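Local coordinates for protein putative cyclohexadienyl dehydrogenase and ADH prephenate dehydrogenase (Rhizobium meliloti, PDB 4WJI) that probably catalyses the NAD(P)-dependent oxidative decarboxylation of prephenate to 4-hydroxyphenylpyruvate in tyrosine biosynthesis, and binds NADP and tyrosine, at residues I7-I12 / S18-I23; V33-S38 / A59-G64; I146-A151 / K178-V183. All coordinates share one frame; numbering follows the deposited sequence.

All three contacts set an element against the same mixed sheet. Contacts 1 and 2 are neighbours, their centres about 11 Å apart: strands 4-10 and 29-35 lie side by side, with L9 N 2.8 Å from V33 O and I7 O 2.9 Å from V33 N, both probable hydrogen bonds. Both also grip the adenosine half of NADP, contact 1 through the amide of I12 and contact 2 through T36, R37 and S38 at the 2'-phosphate. Contact 3 stands apart, its centre about 23 Å from that of contact 1 and about 27 Å from that of contact 2. There the side chain of H180 lies about 7 Å from the bound tyrosine and about 9 Å from NADP.

Contact 1 of 3, residues I7-I12 / S18-I23; sequences IALIGI and SIARDI. With NAP (NADP nicotinamide-adenine-dinucleotide phosphate), chain B.
I7 and I23 reach toward each other tip to tip, CD1 of I7 lying 3.8 Å from CD1 of I23; two long, branched side chains fill the wide spacing between strand and helix at this end. L9 comes next on the same side of the strand. With its CG anti to the carbonyl carbon (chi1 -60°), its two methyls spread over the helix: CD1 presses on A20, 3.5 Å from CB, tighter than usual, while CD2 rests against CG2 of I19. A20 suits this spot because its single methyl lets the helix backbone come close, its CA only 7.7 Å from that of L9. At G11 the backbone has a positive phi, at which a side chain would run into the preceding carbonyl oxygen. The next residue, I12, meets CB of A20 with its CD1 at 4.1 Å, while its backbone N gives a nearly straight hydrogen bond (168°) to the ribose O3B of NADP, 3.0 Å away. The axes of segments 7-10 and 18-23 run roughly antiparallel, at 158°. This is the opening strand-turn-helix of a Rossmann beta-alpha-beta unit, and G11 fits the first glycine of its GxGxxG dinucleotide-binding signature.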
loop_
_atom_site.group_PDB
_atom_site.type_symbol
_atom_site.label_atom_id
_atom_site.label_comp_id
_atom_site.label_asym_id
_atom_site.label_seq_id
_atom_site.Cartn_x
_atom_site.Cartn_y
_atom_site.Cartn_z
ATOM N N ILE A 7 26.391 22.758 10.642
ATOM C CA ILE A 7 25.522 22.180 9.625
ATOM C C ILE A 7 24.383 23.144 9.379
ATOM O O ILE A 7 23.687 23.496 10.322
ATOM C CB ILE A 7 24.976 20.810 10.012
ATOM C CG1 ILE A 7 26.129 19.817 10.311
ATOM C CG2 ILE A 7 24.056 20.286 8.909
ATOM C CD1 ILE A 7 25.630 18.480 10.729
ATOM N N ALA A 8 24.218 23.561 8.103
ATOM C CA ALA A 8 23.104 24.421 7.714
ATOM C C ALA A 8 22.055 23.576 6.996
ATOM O O ALA A 8 22.374 22.844 6.032
ATOM C CB ALA A 8 23.582 25.492 6.768
ATOM N N LEU A 9 20.808 23.668 7.482
ATOM C CA LEU A 9 19.691 22.919 6.903
ATOM C C LEU A 9 18.839 23.901 6.167
ATOM O O LEU A 9 18.247 24.797 6.780
ATOM C CB LEU A 9 18.879 22.253 8.007
ATOM C CG LEU A 9 19.699 21.267 8.862
ATOM C CD1 LEU A 9 18.829 20.690 9.964
ATOM C CD2 LEU A 9 20.327 20.145 8.016
ATOM N N ILE A 10 18.796 23.745 4.839
ATOM C CA ILE A 10 17.948 24.618 4.002
ATOM C C ILE A 10 16.712 23.812 3.621
ATOM O O ILE A 10 16.795 22.858 2.830
ATOM C CB ILE A 10 18.666 25.067 2.729
ATOM C CG1 ILE A 10 19.977 25.788 3.071
ATOM C CG2 ILE A 10 17.717 25.964 1.898
ATOM C CD1 ILE A 10 20.818 26.241 1.903
ATOM N N GLY A 11 15.570 24.161 4.214
ATOM C CA GLY A 11 14.395 23.317 4.145
ATOM C C GLY A 11 14.282 22.488 5.427
ATOM O O GLY A 11 15.253 21.858 5.858
ATOM N N ILE A 12 13.120 22.526 6.051
ATOM C CA ILE A 12 12.937 21.990 7.390
ATOM C C ILE A 12 11.564 21.314 7.496
ATOM O O ILE A 12 10.915 21.330 8.535
ATOM C CB ILE A 12 13.210 23.102 8.460
ATOM C CG1 ILE A 12 13.563 22.481 9.835
ATOM C CG2 ILE A 12 12.117 24.137 8.483
ATOM C CD1 ILE A 12 14.934 21.837 9.870
ATOM N N SER A 18 13.668 15.798 10.204
ATOM C CA SER A 18 14.084 14.494 10.689
ATOM C C SER A 18 15.610 14.461 10.832
ATOM O O SER A 18 16.171 13.953 11.825
ATOM C CB SER A 18 13.535 13.370 9.798
ATOM O OG SER A 18 12.119 13.322 9.913
ATOM N N ILE A 19 16.287 15.039 9.842
ATOM C CA ILE A 19 17.761 15.170 9.911
ATOM C C ILE A 19 18.139 16.046 11.110
ATOM O O ILE A 19 19.010 15.690 11.899
ATOM C CB ILE A 19 18.316 15.725 8.599
ATOM C CG1 ILE A 19 18.092 14.710 7.464
ATOM C CG2 ILE A 19 19.755 16.107 8.753
ATOM C CD1 ILE A 19 18.449 15.225 6.102
ATOM N N ALA A 20 17.448 17.157 11.289
ATOM C CA ALA A 20 17.733 18.012 12.441
ATOM C C ALA A 20 17.618 17.267 13.784
ATOM O O ALA A 20 18.481 17.387 14.637
ATOM C CB ALA A 20 16.838 19.240 12.446
ATOM N N ARG A 21 16.560 16.469 13.933
ATOM C CA ARG A 21 16.339 15.751 15.177
ATOM C C ARG A 21 17.427 14.698 15.385
ATOM O O ARG A 21 17.888 14.524 16.520
ATOM C CB ARG A 21 14.936 15.137 15.196
ATOM C CG ARG A 21 13.818 16.151 15.409
ATOM C CD ARG A 21 12.470 15.489 15.331
ATOM N NE ARG A 21 11.304 16.364 15.556
ATOM C CZ ARG A 21 10.633 17.015 14.612
ATOM N NH1 ARG A 21 11.088 17.060 13.368
ATOM N NH2 ARG A 21 9.512 17.665 14.898
ATOM N N ASP A 22 17.835 14.017 14.329
ATOM C CA ASP A 22 18.907 13.031 14.447
ATOM C C ASP A 22 20.265 13.669 14.793
ATOM O O ASP A 22 21.041 13.102 15.593
ATOM C CB ASP A 22 19.071 12.225 13.165
ATOM C CG ASP A 22 18.006 11.230 12.963
ATOM O OD1 ASP A 22 17.370 10.771 13.964
ATOM O OD2 ASP A 22 17.828 10.848 11.763
ATOM N N ILE A 23 20.569 14.811 14.177
ATOM C CA ILE A 23 21.786 15.528 14.502
ATOM C C ILE A 23 21.799 15.877 15.971
ATOM O O ILE A 23 22.829 15.691 16.635
ATOM C CB ILE A 23 21.947 16.816 13.626
ATOM C CG1 ILE A 23 22.198 16.485 12.156
ATOM C CG2 ILE A 23 23.048 17.705 14.182
ATOM C CD1 ILE A 23 21.964 17.698 11.253
HETATM P PA NAP B . 8.150 19.134 2.987
HETATM O O1A NAP B . 7.899 18.460 4.281
HETATM O O2A NAP B . 7.034 19.672 2.157
HETATM O O5B NAP B . 9.154 20.356 3.263
HETATM C C5B NAP B . 9.415 21.310 2.240
HETATM C C4B NAP B . 10.491 22.314 2.649
HETATM O O4B NAP B . 10.899 23.022 1.485
HETATM C C3B NAP B . 9.974 23.379 3.600
HETATM O O3B NAP B . 11.030 23.920 4.378
HETATM C C2B NAP B . 9.513 24.468 2.668
HETATM O O2B NAP B . 9.583 25.736 3.258
HETATM C C1B NAP B . 10.551 24.392 1.582
HETATM N N9A NAP B . 10.175 24.910 0.238
HETATM C C8A NAP B . 9.111 24.601 -0.486
HETATM N N7A NAP B . 9.082 25.173 -1.662
HETATM C C5A NAP B . 10.218 25.924 -1.704
HETATM C C6A NAP B . 10.764 26.781 -2.681
HETATM N N6A NAP B . 10.139 26.986 -3.856
HETATM N N1A NAP B . 11.921 27.347 -2.407
HETATM C C2A NAP B . 12.513 27.114 -1.248
HETATM N N3A NAP B . 12.078 26.345 -0.269
HETATM C C4A NAP B . 10.914 25.764 -0.528
HETATM O O3 NAP B . 9.067 18.220 2.043
HETATM P PN NAP B . 10.012 16.961 2.309
HETATM O O1N NAP B . 9.132 15.815 2.330
HETATM O O2N NAP B . 10.916 17.210 3.432
HETATM O O5D NAP B . 10.829 16.877 0.920
HETATM C C5D NAP B . 12.004 17.613 0.690
HETATM C C4D NAP B . 12.837 16.885 -0.362
HETATM O O4D NAP B . 13.056 15.562 0.082
HETATM C C3D NAP B . 12.157 16.758 -1.692
HETATM O O3D NAP B . 13.096 16.971 -2.732
HETATM C C2D NAP B . 11.634 15.342 -1.723
HETATM O O2D NAP B . 11.567 14.879 -3.047
HETATM C C1D NAP B . 12.746 14.646 -0.939
HETATM N N1N NAP B . 12.349 13.427 -0.217
HETATM C C2N NAP B . 11.131 13.312 0.315
HETATM C C3N NAP B . 10.755 12.174 0.987
HETATM C C7N NAP B . 9.384 11.967 1.588
HETATM O O7N NAP B . 9.028 10.850 1.850
HETATM N N7N NAP B . 8.641 13.031 1.799
HETATM C C4N NAP B . 11.674 11.165 1.108
HETATM C C5N NAP B . 12.925 11.327 0.572
HETATM C C6N NAP B . 13.252 12.459 -0.124
HETATM P P2B NAP B . 8.261 26.521 3.734
HETATM O O1X NAP B . 7.427 25.537 4.484
HETATM O O2X NAP B . 8.809 27.618 4.601
HETATM O O3X NAP B . 7.516 27.035 2.517
#

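Contact 2 of 3, residues V33-S38 / A59-G64; sequences VVTTRS and AEAVEG. With NAP (NADP nicotinamide-adenine-dinucleotide phosphate), chain B.
V33 CG1 stands anti to the backbone N (chi1 -175°) and T35 CG2 sits between N and carbonyl carbon, torsions that turn both methyls onto A61. V33 CG1 lies 3.7 Å from A61 O and also meets its CB, while T35 CG2 packs 3.7 Å from A61 CB. A bare methyl suits A61, which rests it on V33 and T35, two beta-branched residues on the same strand face. The hydroxyl of T35 turns elsewhere, bonding T55 O.

Beyond the strand end, T36, R37 and S38 bind the 2'-phosphate of NADP. T36 OG1 accepts a hydrogen bond from the ribose O3B and donates to O2X at 2.8 Å. S38 adds two more bonds to O2X, from its N and its OG, so this oxygen has three donors. R37 NE donates to O3X at 2.8 Å, almost straight (172°) and in the guanidinium plane, while the adenine N7A lies over one guanidinium face. This grip is probably what lets the site accept NADP.

Strand 29-35 is hydrogen-bonded between strands 4-10 and 53-55. Helix 39-48, capped at its start by S38, packs on V34 and T36, while A61 of the short helix 58-61 also touches T55.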
loop_
_atom_site.group_PDB
_atom_site.type_symbol
_atom_site.label_atom_id
_atom_site.label_comp_id
_atom_site.label_asym_id
_atom_site.label_seq_id
_atom_site.Cartn_x
_atom_site.Cartn_y
_atom_site.Cartn_z
ATOM N N VAL A 33 22.185 25.306 11.969
ATOM C CA VAL A 33 21.555 26.521 11.457
ATOM C C VAL A 33 20.372 26.093 10.638
ATOM O O VAL A 33 20.528 25.259 9.748
ATOM C CB VAL A 33 22.533 27.333 10.569
ATOM C CG1 VAL A 33 21.877 28.639 10.155
ATOM C CG2 VAL A 33 23.835 27.614 11.334
ATOM N N VAL A 34 19.206 26.685 10.893
ATOM C CA VAL A 34 17.971 26.339 10.169
ATOM C C VAL A 34 17.502 27.529 9.356
ATOM O O VAL A 34 17.395 28.678 9.881
ATOM C CB VAL A 34 16.862 25.936 11.149
ATOM C CG1 VAL A 34 15.513 25.794 10.468
ATOM C CG2 VAL A 34 17.234 24.617 11.812
ATOM N N THR A 35 17.191 27.246 8.095
ATOM C CA THR A 35 16.538 28.225 7.249
ATOM C C THR A 35 15.427 27.572 6.459
ATOM O O THR A 35 15.499 26.376 6.134
ATOM C CB THR A 35 17.521 28.961 6.335
ATOM O OG1 THR A 35 16.910 30.089 5.707
ATOM C CG2 THR A 35 18.122 28.075 5.328
ATOM N N THR A 36 14.397 28.359 6.173
ATOM C CA THR A 36 13.295 27.936 5.328
ATOM C C THR A 36 12.688 29.208 4.741
ATOM O O THR A 36 12.937 30.317 5.282
ATOM C CB THR A 36 12.263 27.140 6.168
ATOM O OG1 THR A 36 11.307 26.479 5.319
ATOM C CG2 THR A 36 11.537 27.983 7.228
ATOM N N ARG A 37 11.880 29.073 3.690
ATOM C CA ARG A 37 11.483 30.303 3.024
ATOM C C ARG A 37 10.446 31.096 3.799
ATOM O O ARG A 37 10.505 32.315 3.786
ATOM C CB ARG A 37 11.043 30.112 1.605
ATOM C CG ARG A 37 9.982 29.108 1.446
ATOM C CD ARG A 37 9.315 29.262 0.091
ATOM N NE ARG A 37 8.221 28.316 0.089
ATOM C CZ ARG A 37 7.435 28.066 -0.935
ATOM N NH1 ARG A 37 7.658 28.649 -2.108
ATOM N NH2 ARG A 37 6.452 27.192 -0.787
ATOM N N SER A 38 9.536 30.430 4.519
ATOM C CA SER A 38 8.478 31.171 5.181
ATOM C C SER A 38 8.687 31.451 6.664
ATOM O O SER A 38 9.271 30.642 7.404
ATOM C CB SER A 38 7.167 30.443 4.971
ATOM O OG SER A 38 7.004 29.335 5.821
ATOM N N ALA A 59 21.329 32.525 2.049
ATOM C CA ALA A 59 22.666 33.067 1.872
ATOM C C ALA A 59 23.344 33.261 3.234
ATOM O O ALA A 59 24.502 32.852 3.415
ATOM C CB ALA A 59 22.609 34.360 1.095
ATOM N N GLU A 60 22.645 33.883 4.184
ATOM C CA GLU A 60 23.205 34.034 5.529
ATOM C C GLU A 60 23.427 32.688 6.221
ATOM O O GLU A 60 24.432 32.488 6.914
ATOM C CB GLU A 60 22.256 34.801 6.450
ATOM C CG GLU A 60 22.112 36.280 6.274
ATOM C CD GLU A 60 21.326 36.895 7.445
ATOM O OE1 GLU A 60 20.744 36.158 8.339
ATOM O OE2 GLU A 60 21.277 38.140 7.465
ATOM N N ALA A 61 22.501 31.758 6.008
ATOM C CA ALA A 61 22.556 30.472 6.714
ATOM C C ALA A 61 23.820 29.674 6.443
ATOM O O ALA A 61 24.291 28.907 7.320
ATOM C CB ALA A 61 21.346 29.619 6.365
ATOM N N VAL A 62 24.302 29.778 5.212
ATOM C CA VAL A 62 25.450 28.989 4.815
ATOM C C VAL A 62 26.790 29.607 5.189
ATOM O O VAL A 62 27.814 28.966 5.017
ATOM C CB VAL A 62 25.447 28.600 3.328
ATOM C CG1 VAL A 62 24.147 27.917 2.984
ATOM C CG2 VAL A 62 25.649 29.812 2.418
ATOM N N GLU A 63 26.803 30.831 5.695
ATOM C CA GLU A 63 28.079 31.499 5.988
ATOM C C GLU A 63 28.870 30.702 7.042
ATOM O O GLU A 63 28.371 30.431 8.120
ATOM C CB GLU A 63 27.813 32.954 6.334
ATOM C CG GLU A 63 27.340 33.709 5.074
ATOM C CD GLU A 63 27.027 35.188 5.238
ATOM O OE1 GLU A 63 27.084 35.733 6.380
ATOM O OE2 GLU A 63 26.708 35.812 4.193
ATOM N N GLY A 64 30.036 30.188 6.660
ATOM C CA GLY A 64 30.849 29.367 7.568
ATOM C C GLY A 64 30.425 27.945 7.803
ATOM O O GLY A 64 30.994 27.243 8.625
HETATM P PA NAP B . 8.150 19.134 2.987
HETATM O O1A NAP B . 7.899 18.460 4.281
HETATM O O2A NAP B . 7.034 19.672 2.157
HETATM O O5B NAP B . 9.154 20.356 3.263
HETATM C C5B NAP B . 9.415 21.310 2.240
HETATM C C4B NAP B . 10.491 22.314 2.649
HETATM O O4B NAP B . 10.899 23.022 1.485
HETATM C C3B NAP B . 9.974 23.379 3.600
HETATM O O3B NAP B . 11.030 23.920 4.378
HETATM C C2B NAP B . 9.513 24.468 2.668
HETATM O O2B NAP B . 9.583 25.736 3.258
HETATM C C1B NAP B . 10.551 24.392 1.582
HETATM N N9A NAP B . 10.175 24.910 0.238
HETATM C C8A NAP B . 9.111 24.601 -0.486
HETATM N N7A NAP B . 9.082 25.173 -1.662
HETATM C C5A NAP B . 10.218 25.924 -1.704
HETATM C C6A NAP B . 10.764 26.781 -2.681
HETATM N N6A NAP B . 10.139 26.986 -3.856
HETATM N N1A NAP B . 11.921 27.347 -2.407
HETATM C C2A NAP B . 12.513 27.114 -1.248
HETATM N N3A NAP B . 12.078 26.345 -0.269
HETATM C C4A NAP B . 10.914 25.764 -0.528
HETATM O O3 NAP B . 9.067 18.220 2.043
HETATM P PN NAP B . 10.012 16.961 2.309
HETATM O O1N NAP B . 9.132 15.815 2.330
HETATM O O2N NAP B . 10.916 17.210 3.432
HETATM O O5D NAP B . 10.829 16.877 0.920
HETATM C C5D NAP B . 12.004 17.613 0.690
HETATM C C4D NAP B . 12.837 16.885 -0.362
HETATM O O4D NAP B . 13.056 15.562 0.082
HETATM C C3D NAP B . 12.157 16.758 -1.692
HETATM O O3D NAP B . 13.096 16.971 -2.732
HETATM C C2D NAP B . 11.634 15.342 -1.723
HETATM O O2D NAP B . 11.567 14.879 -3.047
HETATM C C1D NAP B . 12.746 14.646 -0.939
HETATM N N1N NAP B . 12.349 13.427 -0.217
HETATM C C2N NAP B . 11.131 13.312 0.315
HETATM C C3N NAP B . 10.755 12.174 0.987
HETATM C C7N NAP B . 9.384 11.967 1.588
HETATM O O7N NAP B . 9.028 10.850 1.850
HETATM N N7N NAP B . 8.641 13.031 1.799
HETATM C C4N NAP B . 11.674 11.165 1.108
HETATM C C5N NAP B . 12.925 11.327 0.572
HETATM C C6N NAP B . 13.252 12.459 -0.124
HETATM P P2B NAP B . 8.261 26.521 3.734
HETATM O O1X NAP B . 7.427 25.537 4.484
HETATM O O2X NAP B . 8.809 27.618 4.601
HETATM O O3X NAP B . 7.516 27.035 2.517
#

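Contact 3 of 3, residues I146-A151 / K178-V183; sequences ILTPPA and KHHDKV
H180 receives two side chains through their methyls, from the end of strand 144-147 and the loop beyond it. I146 crosses the imidazole obliquely and meets CD2 with both branches: its CG2, 4.0 Å from CD2 of H180, comes at the ring edge near its plane, and its CD1 is equally close. T148 crosses H180 at about a right angle, its CG2 lying 4.0 Å from CB of H180. Isoleucine supplies two methyl ends here; the shorter threonine offers one, resting against CB.

The ring reaches the strand because its CG stands anti to the backbone N (chi1 168°). Each of its ring nitrogens has a partner, and histidine suits the place because one nitrogen meets D181 and the other H122 while CD2 faces I146. ND1 of H180 donates to OD1 of D181, 2.8 Å away, with the carboxylate oxygen only 9° out of the imidazole plane; that oxygen is met on its anti side. NE2 is hydrogen-bonded to ND1 of H122, a residue of the tyrosine pocket whose ring meets that of H180 at about 60° between planes, so H180 may be its second-shell support. D181 is itself positioned by the backbone amides K101 N on OD1 and G102 N on OD2, at the start of helix 102-108. With an alanine in place of H180, D181 OD1 and H122 ND1 would probably each be left without this partner, and a gap would open beside I146.

Strand 144-147 lies between 117-123, to which it is antiparallel, and the parallel 171-174, with helix 177-203 passing over its end, where Y216 of the second subunit packs on I146 and V183 and E212 of that subunit hydrogen-bonds H179 NE2.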
loop_
_atom_site.group_PDB
_atom_site.type_symbol
_atom_site.label_atom_id
_atom_site.label_comp_id
_atom_site.label_asym_id
_atom_site.label_seq_id
_atom_site.Cartn_x
_atom_site.Cartn_y
_atom_site.Cartn_z
ATOM N N ILE A 146 21.224 6.701 -1.036
ATOM C CA ILE A 146 22.002 6.633 -2.266
ATOM C C ILE A 146 22.704 7.967 -2.481
ATOM O O ILE A 146 22.072 9.025 -2.509
ATOM C CB ILE A 146 21.112 6.294 -3.498
ATOM C CG1 ILE A 146 20.381 4.948 -3.325
ATOM C CG2 ILE A 146 21.923 6.316 -4.776
ATOM C CD1 ILE A 146 19.284 4.703 -4.332
ATOM N N LEU A 147 24.012 7.903 -2.637
ATOM C CA LEU A 147 24.809 9.061 -3.067
ATOM C C LEU A 147 25.146 8.974 -4.531
ATOM O O LEU A 147 25.401 7.881 -5.046
ATOM C CB LEU A 147 26.090 9.158 -2.248
ATOM C CG LEU A 147 25.982 9.187 -0.727
ATOM C CD1 LEU A 147 27.356 9.292 -0.047
ATOM C CD2 LEU A 147 25.043 10.297 -0.288
ATOM N N THR A 148 25.164 10.127 -5.211
ATOM C CA THR A 148 25.435 10.111 -6.666
ATOM C C THR A 148 26.529 11.181 -7.008
ATOM O O THR A 148 26.266 12.152 -7.718
ATOM C CB THR A 148 24.147 10.286 -7.524
ATOM O OG1 THR A 148 23.618 11.608 -7.353
ATOM C CG2 THR A 148 23.096 9.318 -7.146
ATOM N N PRO A 149 27.762 11.029 -6.449
ATOM C CA PRO A 149 28.802 12.038 -6.726
ATOM C C PRO A 149 29.207 12.065 -8.191
ATOM O O PRO A 149 29.481 11.029 -8.758
ATOM C CB PRO A 149 29.991 11.578 -5.891
ATOM C CG PRO A 149 29.676 10.240 -5.397
ATOM C CD PRO A 149 28.265 9.894 -5.661
ATOM N N PRO A 150 29.251 13.255 -8.792
ATOM C CA PRO A 150 29.782 13.338 -10.154
ATOM C C PRO A 150 31.266 12.900 -10.199
ATOM O O PRO A 150 31.971 12.906 -9.226
ATOM C CB PRO A 150 29.585 14.817 -10.508
ATOM C CG PRO A 150 28.441 15.270 -9.664
ATOM C CD PRO A 150 28.567 14.497 -8.378
ATOM N N ALA A 151 31.702 12.482 -11.370
ATOM C CA ALA A 151 33.083 12.087 -11.593
ATOM C C ALA A 151 34.016 13.200 -11.137
ATOM O O ALA A 151 33.775 14.341 -11.422
ATOM C CB ALA A 151 33.277 11.834 -13.084
ATOM N N LYS A 178 22.010 8.904 -13.640
ATOM C CA LYS A 178 21.032 8.364 -14.576
ATOM C C LYS A 178 20.526 7.014 -14.126
ATOM O O LYS A 178 19.335 6.728 -14.278
ATOM C CB LYS A 178 21.580 8.289 -16.002
ATOM C CG LYS A 178 21.732 9.680 -16.609
ATOM C CD LYS A 178 21.762 9.682 -18.127
ATOM C CE LYS A 178 21.742 11.110 -18.676
ATOM N NZ LYS A 178 22.805 11.996 -18.116
ATOM N N HIS A 179 21.416 6.170 -13.597
ATOM C CA HIS A 179 20.968 4.876 -13.077
ATOM C C HIS A 179 20.041 5.055 -11.881
ATOM O O HIS A 179 18.990 4.393 -11.785
ATOM C CB HIS A 179 22.131 3.973 -12.744
ATOM C CG HIS A 179 21.739 2.589 -12.344
ATOM N ND1 HIS A 179 21.082 1.725 -13.186
ATOM C CD2 HIS A 179 21.878 1.937 -11.170
ATOM C CE1 HIS A 179 20.849 0.589 -12.552
ATOM N NE2 HIS A 179 21.326 0.693 -11.327
ATOM N N HIS A 180 20.394 5.968 -10.967
ATOM C CA HIS A 180 19.480 6.323 -9.861
ATOM C C HIS A 180 18.083 6.643 -10.350
ATOM O O HIS A 180 17.090 6.173 -9.813
ATOM C CB HIS A 180 20.033 7.473 -9.029
ATOM C CG HIS A 180 19.028 8.072 -8.076
ATOM N ND1 HIS A 180 18.036 8.919 -8.484
ATOM C CD2 HIS A 180 18.856 7.906 -6.742
ATOM C CE1 HIS A 180 17.291 9.263 -7.436
ATOM N NE2 HIS A 180 17.760 8.647 -6.373
ATOM N N ASP A 181 17.991 7.499 -11.357
ATOM C CA ASP A 181 16.730 7.965 -11.843
ATOM C C ASP A 181 15.890 6.839 -12.500
ATOM O O ASP A 181 14.663 6.824 -12.352
ATOM C CB ASP A 181 16.908 9.193 -12.750
ATOM C CG ASP A 181 17.354 10.477 -11.960
ATOM O OD1 ASP A 181 17.341 10.483 -10.694
ATOM O OD2 ASP A 181 17.713 11.492 -12.636
ATOM N N LYS A 182 16.565 5.852 -13.108
ATOM C CA LYS A 182 15.858 4.683 -13.654
ATOM C C LYS A 182 15.336 3.801 -12.509
ATOM O O LYS A 182 14.167 3.351 -12.518
ATOM C CB LYS A 182 16.768 3.857 -14.548
ATOM C CG LYS A 182 16.073 2.766 -15.327
ATOM N N VAL A 183 16.205 3.504 -11.551
ATOM C CA VAL A 183 15.842 2.672 -10.403
ATOM C C VAL A 183 14.662 3.312 -9.645
ATOM O O VAL A 183 13.639 2.654 -9.343
ATOM C CB VAL A 183 17.035 2.443 -9.463
ATOM C CG1 VAL A 183 16.608 1.703 -8.198
ATOM C CG2 VAL A 183 18.138 1.619 -10.150
#